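Pyrethroid hydrolase (Sphingobium faniae, PDB 5Y5R) hydrolyses the carboxylic ester bond of pyrethroid pesticides such as permethrin and cypermethrin, releasing an alcohol and a cyclopropanecarboxylic acid. Local coordinates at residues A[6-11]-A[20-25]; A[99-104]-A[230-235]; A[194-199]-A[203-208]. All blocks are in the same frame, centred on the assembly; numbering follows the deposited sequence.

Contact 1 of 3, residues A[6-11]-A[20-25]; sequences IILIHG and DAVVPL
Leu8 meets Val22 and Val23 where a strand of the central parallel sheet is covered by the segment leading into its crossover helix. Strand 3-9, helix 23-28 and strand 32-34 form a beta-alpha-beta unit of the alpha/beta hydrolase fold.

The contact across the two segments is wholly apolar. It is small, with 87 Å² buried. One methyl of Leu8 does all the touching. Its CD1 lies 4.2 Å from Val22 CG1 and 4.2 Å from Val23 CG2. These two valine methyls stand 5.8 Å apart, Val22 CG1 to Val23 CG2, and the leucine methyl approaches both. Leu8 holds CG on the side of its backbone N, opposite the carbonyl carbon, with chi1 at -41°, and this turn helps carry CD1 to the two valine methyls. The side chains of Leu8 and Val23 meet at a slant. Both are ordinary van der Waals contacts. Around this spot Leu8 also rests on Tyr19 and on Leu75 of the neighbouring strand, and Val22 touches Pro237 at the start of helix 237-249.

The backbone bonds of residues 6-9 run to the sheet neighbours, not to 20-25. Leu8 pairs with His34 on one side, and Ile7 pairs with Ile73 and Leu75 on the other.

The polar bonding of the His10 side chain comes just after the strand. Its ring is held at both nitrogens, which fixes its rotation. NE2 bonds to Leu38 N. ND1 donates to Gly11 O at 2.9 Å with an N-H...O angle of 156°, and that oxygen sits slightly out of the imidazole plane.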
loop_
_atom_site.group_PDB
_atom_site.type_symbol
_atom_site.label_atom_id
_atom_site.label_comp_id
_atom_site.label_asym_id
_atom_site.label_seq_id
_atom_site.Cartn_x
_atom_site.Cartn_y
_atom_site.Cartn_z
ATOM N N ILE A 6 -4.924 -2.399 -13.742
ATOM C CA ILE A 6 -3.988 -2.120 -12.658
ATOM C C ILE A 6 -4.803 -1.523 -11.524
ATOM O O ILE A 6 -5.571 -0.575 -11.743
ATOM C CB ILE A 6 -2.860 -1.159 -13.088
ATOM C CG1 ILE A 6 -1.985 -1.781 -14.167
ATOM C CG2 ILE A 6 -1.966 -0.769 -11.919
ATOM C CD1 ILE A 6 -0.901 -0.838 -14.662
ATOM N N ILE A 7 -4.631 -2.064 -10.316
ATOM C CA ILE A 7 -5.396 -1.626 -9.149
ATOM C C ILE A 7 -4.401 -1.053 -8.139
ATOM O O ILE A 7 -3.470 -1.756 -7.725
ATOM C CB ILE A 7 -6.221 -2.775 -8.549
ATOM C CG1 ILE A 7 -7.169 -3.383 -9.598
ATOM C CG2 ILE A 7 -6.963 -2.318 -7.251
ATOM C CD1 ILE A 7 -7.854 -4.653 -9.173
ATOM N N LEU A 8 -4.530 0.246 -7.844
ATOM C CA LEU A 8 -3.670 0.960 -6.894
ATOM C C LEU A 8 -4.414 1.087 -5.576
ATOM O O LEU A 8 -5.496 1.705 -5.529
ATOM C CB LEU A 8 -3.298 2.364 -7.376
ATOM C CG LEU A 8 -2.949 2.522 -8.863
ATOM C CD1 LEU A 8 -2.695 3.953 -9.231
ATOM C CD2 LEU A 8 -1.774 1.585 -9.197
ATOM N N ILE A 9 -3.829 0.547 -4.508
ATOM C CA ILE A 9 -4.478 0.492 -3.202
ATOM C C ILE A 9 -3.736 1.385 -2.211
ATOM O O ILE A 9 -2.538 1.201 -1.975
ATOM C CB ILE A 9 -4.583 -0.954 -2.709
ATOM C CG1 ILE A 9 -5.495 -1.738 -3.657
ATOM C CG2 ILE A 9 -5.083 -0.965 -1.266
ATOM C CD1 ILE A 9 -5.430 -3.236 -3.544
ATOM N N HIS A 10 -4.461 2.328 -1.609
ATOM C CA HIS A 10 -3.935 3.301 -0.665
ATOM C C HIS A 10 -3.565 2.628 0.659
ATOM O O HIS A 10 -3.962 1.489 0.936
ATOM C CB HIS A 10 -4.977 4.391 -0.383
ATOM C CG HIS A 10 -6.216 3.872 0.293
ATOM N ND1 HIS A 10 -6.229 3.472 1.618
ATOM C CD2 HIS A 10 -7.482 3.686 -0.169
ATOM C CE1 HIS A 10 -7.451 3.069 1.940
ATOM N NE2 HIS A 10 -8.228 3.178 0.873
ATOM N N GLY A 11 -2.803 3.355 1.471
ATOM C CA GLY A 11 -2.424 2.944 2.827
ATOM C C GLY A 11 -3.236 3.584 3.953
ATOM O O GLY A 11 -4.310 4.158 3.744
ATOM N N ASP A 20 -4.251 10.302 -7.804
ATOM C CA ASP A 20 -4.782 11.071 -8.924
ATOM C C ASP A 20 -3.704 11.492 -9.920
ATOM O O ASP A 20 -3.995 11.652 -11.110
ATOM C CB ASP A 20 -5.513 12.311 -8.407
ATOM C CG ASP A 20 -6.917 12.013 -7.982
ATOM O OD1 ASP A 20 -7.383 10.859 -8.174
ATOM O OD2 ASP A 20 -7.572 12.946 -7.466
ATOM N N ALA A 21 -2.452 11.638 -9.490
ATOM C CA ALA A 21 -1.452 12.040 -10.472
ATOM C C ALA A 21 -0.955 10.868 -11.312
ATOM O O ALA A 21 -0.464 11.071 -12.424
ATOM C CB ALA A 21 -0.269 12.702 -9.768
ATOM N N VAL A 22 -1.160 9.648 -10.843
ATOM C CA VAL A 22 -0.651 8.464 -11.499
ATOM C C VAL A 22 -1.669 7.828 -12.442
ATOM O O VAL A 22 -1.290 7.265 -13.472
ATOM C CB VAL A 22 -0.190 7.490 -10.389
ATOM C CG1 VAL A 22 0.413 6.258 -10.964
ATOM C CG2 VAL A 22 0.863 8.179 -9.543
ATOM N N VAL A 23 -2.958 7.913 -12.127
ATOM C CA VAL A 23 -3.964 7.164 -12.873
ATOM C C VAL A 23 -3.956 7.473 -14.375
ATOM O O VAL A 23 -3.801 6.542 -15.186
ATOM C CB VAL A 23 -5.347 7.398 -12.255
ATOM C CG1 VAL A 23 -6.423 6.921 -13.206
ATOM C CG2 VAL A 23 -5.419 6.667 -10.908
ATOM N N PRO A 24 -4.091 8.734 -14.800
ATOM C CA PRO A 24 -4.069 9.007 -16.243
ATOM C C PRO A 24 -2.781 8.580 -16.928
ATOM O O PRO A 24 -2.832 8.185 -18.105
ATOM C CB PRO A 24 -4.272 10.526 -16.313
ATOM C CG PRO A 24 -3.818 11.039 -14.966
ATOM C CD PRO A 24 -4.257 9.984 -14.024
ATOM N N LEU A 25 -1.632 8.625 -16.231
ATOM C CA LEU A 25 -0.380 8.236 -16.884
ATOM C C LEU A 25 -0.373 6.757 -17.247
ATOM O O LEU A 25 0.065 6.385 -18.344
ATOM C CB LEU A 25 0.821 8.567 -16.007
ATOM C CG LEU A 25 0.935 10.059 -15.706
ATOM C CD1 LEU A 25 2.071 10.321 -14.737
ATOM C CD2 LEU A 25 1.055 10.860 -16.983
#

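Contact 2 of 3, residues A[99-104]-A[230-235]; sequences IYLTAV and HAPYYS. With 8NL ((2-methyl-3-phenyl-phenyl)methyl (1~{S})-3-[(~{E})-2-chloranyl-3,3,3-tris(fluoranyl)prop-1-enyl]-2,2-dimethyl-cyclopropane-1-carboxylate), chain G.
Leu101, at the end of sheet strand 95-101, and Thr102 just after it pack against Pro232 and His230 beside the active site of this alpha/beta hydrolase. His230 is probably the charge-relay histidine, paired with Asp202. Ser78 lies in a GxSxG sequence consistent with a nucleophile elbow, so the three match the family's catalytic triad.

The tight part is buried: one apolar pair and one methyl against a carbonyl oxygen. Leu101 CD1 comes to 3.8 Å from Pro232 CG, and the two side chains run past each other in opposite directions. Thr102 adds its methyl: CG2 is 3.8 Å from His230 O. Its chi1 of -173° sends OG1 opposite the backbone N and leaves CG2 in the crowded position between N and the carbonyl carbon. OG1 thereby reaches Asp202 OD2, the same oxygen that His230 ND1 bonds. Two groups thus hold that carboxylate oxygen. His77 NE2 bonds His230 O from outside the two segments.

The looser part is at the edge of the Tyr233 ring, where Leu101 CD2 is 4.5 Å from Tyr233 CD1.

Toward the pocket, the His230 ring turns its edge to the bound pyrethroid. NE2 donates to the alcohol-side ester oxygen O of 8NL at 3.3 Å, a long bond with an N-H...O angle of 149°. This is consistent with His230 acting on the leaving-group side of the ester. 8NL is also hydrogen-bonded to Ser78 OG and Ala12 N. Its benzylic carbon C13 lies in the imidazole plane. The acid part of 8NL is touched by Val104, whose CG2 is 3.9 Å from C18.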
loop_
_atom_site.group_PDB
_atom_site.type_symbol
_atom_site.label_atom_id
_atom_site.label_comp_id
_atom_site.label_asym_id
_atom_site.label_seq_id
_atom_site.Cartn_x
_atom_site.Cartn_y
_atom_site.Cartn_z
ATOM N N ILE A 99 2.945 -5.381 -6.604
ATOM C CA ILE A 99 3.855 -4.258 -6.470
ATOM C C ILE A 99 3.741 -3.700 -5.060
ATOM O O ILE A 99 2.668 -3.225 -4.671
ATOM C CB ILE A 99 3.538 -3.164 -7.492
ATOM C CG1 ILE A 99 3.605 -3.706 -8.924
ATOM C CG2 ILE A 99 4.506 -2.008 -7.329
ATOM C CD1 ILE A 99 3.296 -2.649 -9.919
ATOM N N TYR A 100 4.851 -3.685 -4.327
ATOM C CA TYR A 100 4.908 -3.150 -2.965
ATOM C C TYR A 100 5.649 -1.815 -2.993
ATOM O O TYR A 100 6.882 -1.784 -3.096
ATOM C CB TYR A 100 5.577 -4.145 -2.009
ATOM C CG TYR A 100 4.837 -5.442 -1.838
ATOM C CD1 TYR A 100 4.963 -6.469 -2.769
ATOM C CD2 TYR A 100 4.002 -5.641 -0.767
ATOM C CE1 TYR A 100 4.310 -7.663 -2.625
ATOM C CE2 TYR A 100 3.327 -6.823 -0.618
ATOM C CZ TYR A 100 3.470 -7.834 -1.559
ATOM O OH TYR A 100 2.815 -9.037 -1.391
ATOM N N LEU A 101 4.912 -0.718 -2.861
ATOM C CA LEU A 101 5.453 0.637 -2.957
ATOM C C LEU A 101 5.698 1.178 -1.551
ATOM O O LEU A 101 4.779 1.702 -0.905
ATOM C CB LEU A 101 4.510 1.541 -3.763
ATOM C CG LEU A 101 4.868 3.028 -3.833
ATOM C CD1 LEU A 101 6.291 3.294 -4.369
ATOM C CD2 LEU A 101 3.834 3.780 -4.654
ATOM N N THR A 102 6.975 1.141 -1.139
ATOM C CA THR A 102 7.456 1.364 0.227
ATOM C C THR A 102 6.359 0.867 1.155
ATOM O O THR A 102 5.782 1.615 1.959
ATOM C CB THR A 102 7.919 2.825 0.425
ATOM O OG1 THR A 102 8.533 2.986 1.712
ATOM C CG2 THR A 102 6.785 3.875 0.225
ATOM N N ALA A 103 6.026 -0.408 0.980
ATOM C CA ALA A 103 4.821 -1.024 1.510
ATOM C C ALA A 103 5.182 -2.136 2.482
ATOM O O ALA A 103 6.306 -2.624 2.496
ATOM C CB ALA A 103 3.937 -1.604 0.384
ATOM N N VAL A 104 4.202 -2.541 3.287
ATOM C CA VAL A 104 4.405 -3.627 4.242
ATOM C C VAL A 104 4.430 -4.928 3.442
ATOM O O VAL A 104 3.421 -5.342 2.864
ATOM C CB VAL A 104 3.311 -3.638 5.325
ATOM C CG1 VAL A 104 3.543 -4.770 6.302
ATOM C CG2 VAL A 104 3.289 -2.330 6.064
ATOM N N HIS A 230 8.080 9.549 1.620
ATOM C CA HIS A 230 7.016 8.578 1.876
ATOM C C HIS A 230 6.023 8.412 0.722
ATOM O O HIS A 230 5.411 7.349 0.586
ATOM C CB HIS A 230 6.234 8.960 3.145
ATOM C CG HIS A 230 5.329 7.864 3.619
ATOM N ND1 HIS A 230 5.761 6.559 3.751
ATOM C CD2 HIS A 230 4.004 7.848 3.884
ATOM C CE1 HIS A 230 4.753 5.800 4.136
ATOM N NE2 HIS A 230 3.670 6.551 4.205
ATOM N N ALA A 231 5.823 9.431 -0.107
ATOM C CA ALA A 231 4.717 9.427 -1.070
ATOM C C ALA A 231 5.213 9.705 -2.488
ATOM O O ALA A 231 5.039 10.812 -3.016
ATOM C CB ALA A 231 3.647 10.435 -0.648
ATOM N N PRO A 232 5.835 8.722 -3.139
ATOM C CA PRO A 232 6.326 8.972 -4.504
ATOM C C PRO A 232 5.201 9.318 -5.483
ATOM O O PRO A 232 5.454 9.980 -6.499
ATOM C CB PRO A 232 7.021 7.648 -4.877
ATOM C CG PRO A 232 7.163 6.882 -3.607
ATOM C CD PRO A 232 6.028 7.319 -2.732
ATOM N N TYR A 233 3.966 8.872 -5.228
ATOM C CA TYR A 233 2.847 9.227 -6.120
ATOM C C TYR A 233 2.546 10.728 -6.129
ATOM O O TYR A 233 1.835 11.204 -7.030
ATOM C CB TYR A 233 1.567 8.452 -5.754
ATOM C CG TYR A 233 1.199 8.485 -4.284
ATOM C CD1 TYR A 233 1.717 7.540 -3.396
ATOM C CD2 TYR A 233 0.339 9.452 -3.785
ATOM C CE1 TYR A 233 1.404 7.574 -2.079
ATOM C CE2 TYR A 233 0.011 9.488 -2.465
ATOM C CZ TYR A 233 0.529 8.547 -1.619
ATOM O OH TYR A 233 0.215 8.596 -0.310
ATOM N N TYR A 234 3.046 11.476 -5.148
ATOM C CA TYR A 234 2.993 12.933 -5.199
ATOM C C TYR A 234 4.214 13.552 -5.869
ATOM O O TYR A 234 4.084 14.549 -6.577
ATOM C CB TYR A 234 2.848 13.523 -3.800
ATOM C CG TYR A 234 1.510 13.341 -3.118
ATOM C CD1 TYR A 234 0.327 13.147 -3.835
ATOM C CD2 TYR A 234 1.443 13.368 -1.718
ATOM C CE1 TYR A 234 -0.915 12.972 -3.153
ATOM C CE2 TYR A 234 0.254 13.214 -1.045
ATOM C CZ TYR A 234 -0.913 13.019 -1.724
ATOM O OH TYR A 234 -2.042 12.850 -0.962
ATOM N N SER A 235 5.423 13.052 -5.613
ATOM C CA SER A 235 6.593 13.796 -6.073
ATOM C C SER A 235 7.125 13.352 -7.425
ATOM O O SER A 235 7.725 14.179 -8.110
ATOM C CB SER A 235 7.729 13.743 -5.049
ATOM O OG SER A 235 8.016 12.420 -4.730
HETATM C C 8NL G . -1.018 8.187 7.357
HETATM C C8 8NL G . -2.567 11.881 6.714
HETATM C C9 8NL G . -3.218 12.750 7.584
HETATM C C10 8NL G . -2.676 13.028 8.831
HETATM C C11 8NL G . -1.473 12.404 9.151
HETATM C C12 8NL G . -0.834 11.538 8.264
HETATM C C13 8NL G . 0.213 6.621 5.056
HETATM O O 8NL G . 1.033 6.033 6.094
HETATM CL CL 8NL G . 3.183 2.740 12.060
HETATM C C21 8NL G . 2.339 3.148 10.564
HETATM C C22 8NL G . 1.095 3.998 10.674
HETATM F F2 8NL G . 1.391 5.215 10.254
HETATM F F1 8NL G . 0.075 3.518 9.990
HETATM F F 8NL G . 0.754 4.031 11.946
HETATM C C20 8NL G . 2.837 2.751 9.393
HETATM C C16 8NL G . 2.128 3.053 8.090
HETATM C C17 8NL G . 3.136 2.760 6.984
HETATM C C18 8NL G . 2.435 1.446 6.668
HETATM C C19 8NL G . 4.579 2.607 7.490
HETATM C C15 8NL G . 2.512 4.177 7.133
HETATM C C14 8NL G . 1.298 4.578 6.289
HETATM O O1 8NL G . 0.538 3.715 5.847
HETATM C C2 8NL G . -0.016 8.141 5.071
HETATM C C3 8NL G . 0.353 8.819 3.916
HETATM C C4 8NL G . 0.201 10.199 3.786
HETATM C C5 8NL G . -0.374 10.936 4.817
HETATM C C6 8NL G . -0.762 10.315 5.998
HETATM C C1 8NL G . -0.593 8.905 6.118
HETATM C C7 8NL G . -1.380 11.243 7.030
#

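Contact 3 of 3, residues A[194-199]-A[203-208]; sequences RLYIEA and VVLPIA
Leu205 is the first residue of 203-208 to touch strand 194-199. The turn joining them in the alpha/beta hydrolase fold carries Asp202, probably the charge-relay acid. Leu205 CD2 meets Tyr196 OH at 3.8 Å, the two side chains coming from opposite directions. The hydroxyl is hydrogen-bonded to Ala103 O; the methyl packs beside it. Pro206 follows as the N-cap residue of helix 207-216.

Ile207 makes the main contact. With CG1 opposite its backbone N, chi1 -169°, it brings CD1 across the extended Glu198 chain. CD1 is 3.6 Å from Glu198 CB. It also lies over the face of the carboxylate, 3.6 Å from Glu198 CD and 3.7 Å from OE2.

Both Glu198 oxygens have polar partners beyond the two segments. OE1 bonds Ser225 OG, and OE2 forms a salt bridge with Arg211 NE. With an alanine in place of Glu198, Arg211 would probably lose its charged mate and Ile207 CD1 most of the side chain it packs on.

Strand 194-199 runs parallel between strands 95-101 and 222-226. Helix 207-216 packs on one face of it, with Gln210 and Met213 against Tyr196, and completes a beta-alpha-beta unit with strand 222-226.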
loop_
_atom_site.group_PDB
_atom_site.type_symbol
_atom_site.label_atom_id
_atom_site.label_comp_id
_atom_site.label_asym_id
_atom_site.label_seq_id
_atom_site.Cartn_x
_atom_site.Cartn_y
_atom_site.Cartn_z
ATOM N N ARG A 194 6.744 -10.587 -7.925
ATOM C CA ARG A 194 6.696 -9.564 -6.889
ATOM C C ARG A 194 7.728 -8.493 -7.199
ATOM O O ARG A 194 8.833 -8.793 -7.680
ATOM C CB ARG A 194 6.981 -10.167 -5.496
ATOM C CG ARG A 194 5.975 -11.188 -5.013
ATOM C CD ARG A 194 6.452 -11.845 -3.700
ATOM N NE ARG A 194 7.666 -12.651 -3.864
ATOM C CZ ARG A 194 7.647 -13.954 -4.125
ATOM N NH1 ARG A 194 6.479 -14.572 -4.244
ATOM N NH2 ARG A 194 8.783 -14.641 -4.267
ATOM N N LEU A 195 7.329 -7.243 -7.018
ATOM C CA LEU A 195 8.225 -6.104 -7.167
ATOM C C LEU A 195 8.090 -5.196 -5.953
ATOM O O LEU A 195 6.965 -4.867 -5.539
ATOM C CB LEU A 195 7.923 -5.345 -8.467
ATOM C CG LEU A 195 8.480 -3.940 -8.643
ATOM C CD1 LEU A 195 9.992 -4.011 -8.706
ATOM C CD2 LEU A 195 7.914 -3.340 -9.933
ATOM N N TYR A 196 9.231 -4.808 -5.380
ATOM C CA TYR A 196 9.300 -3.798 -4.335
ATOM C C TYR A 196 9.882 -2.515 -4.919
ATOM O O TYR A 196 11.001 -2.513 -5.431
ATOM C CB TYR A 196 10.159 -4.263 -3.153
ATOM C CG TYR A 196 9.835 -3.529 -1.860
ATOM C CD1 TYR A 196 10.367 -2.283 -1.584
ATOM C CD2 TYR A 196 8.964 -4.081 -0.940
ATOM C CE1 TYR A 196 10.050 -1.616 -0.394
ATOM C CE2 TYR A 196 8.643 -3.427 0.234
ATOM C CZ TYR A 196 9.176 -2.205 0.503
ATOM O OH TYR A 196 8.816 -1.585 1.679
ATOM N N ILE A 197 9.136 -1.424 -4.823
ATOM C CA ILE A 197 9.633 -0.099 -5.188
ATOM C C ILE A 197 9.977 0.607 -3.894
ATOM O O ILE A 197 9.073 0.979 -3.137
ATOM C CB ILE A 197 8.605 0.710 -5.998
ATOM C CG1 ILE A 197 8.157 -0.065 -7.236
ATOM C CG2 ILE A 197 9.192 2.075 -6.381
ATOM C CD1 ILE A 197 7.279 0.739 -8.178
ATOM N N GLU A 198 11.280 0.757 -3.627
ATOM C CA GLU A 198 11.753 1.437 -2.437
ATOM C C GLU A 198 11.671 2.933 -2.661
ATOM O O GLU A 198 11.943 3.428 -3.758
ATOM C CB GLU A 198 13.226 1.107 -2.113
ATOM C CG GLU A 198 13.675 -0.316 -2.183
ATOM C CD GLU A 198 15.212 -0.438 -2.019
ATOM O OE1 GLU A 198 15.964 0.365 -2.613
ATOM O OE2 GLU A 198 15.666 -1.328 -1.293
ATOM N N ALA A 199 11.352 3.648 -1.595
ATOM C CA ALA A 199 11.463 5.103 -1.509
ATOM C C ALA A 199 12.689 5.383 -0.642
ATOM O O ALA A 199 12.647 5.153 0.572
ATOM C CB ALA A 199 10.191 5.704 -0.918
ATOM N N VAL A 203 11.131 8.453 5.764
ATOM C CA VAL A 203 11.365 8.470 7.207
ATOM C C VAL A 203 10.210 7.886 8.009
ATOM O O VAL A 203 10.383 7.628 9.218
ATOM C CB VAL A 203 11.699 9.885 7.725
ATOM C CG1 VAL A 203 12.991 10.411 7.084
ATOM C CG2 VAL A 203 10.514 10.839 7.563
ATOM N N VAL A 204 9.049 7.682 7.395
ATOM C CA VAL A 204 7.982 6.896 8.010
ATOM C C VAL A 204 8.410 5.438 8.082
ATOM O O VAL A 204 8.584 4.858 9.163
ATOM C CB VAL A 204 6.695 7.056 7.181
ATOM C CG1 VAL A 204 5.563 6.157 7.668
ATOM C CG2 VAL A 204 6.283 8.510 7.126
ATOM N N LEU A 205 8.711 4.870 6.923
ATOM C CA LEU A 205 9.196 3.508 6.797
ATOM C C LEU A 205 10.632 3.568 6.280
ATOM O O LEU A 205 10.847 3.728 5.067
ATOM C CB LEU A 205 8.305 2.719 5.846
ATOM C CG LEU A 205 8.723 1.280 5.585
ATOM C CD1 LEU A 205 8.549 0.511 6.838
ATOM C CD2 LEU A 205 7.860 0.724 4.506
ATOM N N PRO A 206 11.635 3.500 7.159
ATOM C CA PRO A 206 13.027 3.745 6.748
ATOM C C PRO A 206 13.526 2.704 5.749
ATOM O O PRO A 206 13.044 1.570 5.700
ATOM C CB PRO A 206 13.804 3.668 8.075
ATOM C CG PRO A 206 12.751 3.908 9.142
ATOM C CD PRO A 206 11.496 3.324 8.615
ATOM N N ILE A 207 14.472 3.115 4.904
ATOM C CA ILE A 207 14.958 2.191 3.870
ATOM C C ILE A 207 15.555 0.930 4.483
ATOM O O ILE A 207 15.476 -0.140 3.898
ATOM C CB ILE A 207 15.977 2.883 2.946
ATOM C CG1 ILE A 207 16.269 1.994 1.726
ATOM C CG2 ILE A 207 17.223 3.147 3.713
ATOM C CD1 ILE A 207 15.034 1.565 1.004
ATOM N N ALA A 208 16.114 1.017 5.688
ATOM C CA ALA A 208 16.611 -0.184 6.362
ATOM C C ALA A 208 15.485 -1.171 6.630
ATOM O O ALA A 208 15.668 -2.387 6.497
ATOM C CB ALA A 208 17.315 0.189 7.653
#

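Overall arrangement
All three contacts are largely buried and reach the same parallel sheet. Contacts 1 and 3 each join a strand to the segment leading into its crossover helix. Contact 2 brings together segments 126 residues apart, and contact 3 is nested in the loop it closes. Contact 1 is purely apolar between its segments and far from the ligand. Contact 2 lies nearest the chain centre and adds the probable charge-relay histidine and the ligand's ester. Contact 3 sets a methyl on a charged, bonded glutamate. Contacts 2 and 3 use neighbouring strands, probably hydrogen-bonded from Tyr100 N to Leu195 O. Contact 1 touches contact 2 through Val22 and Tyr233, but does not touch contact 3.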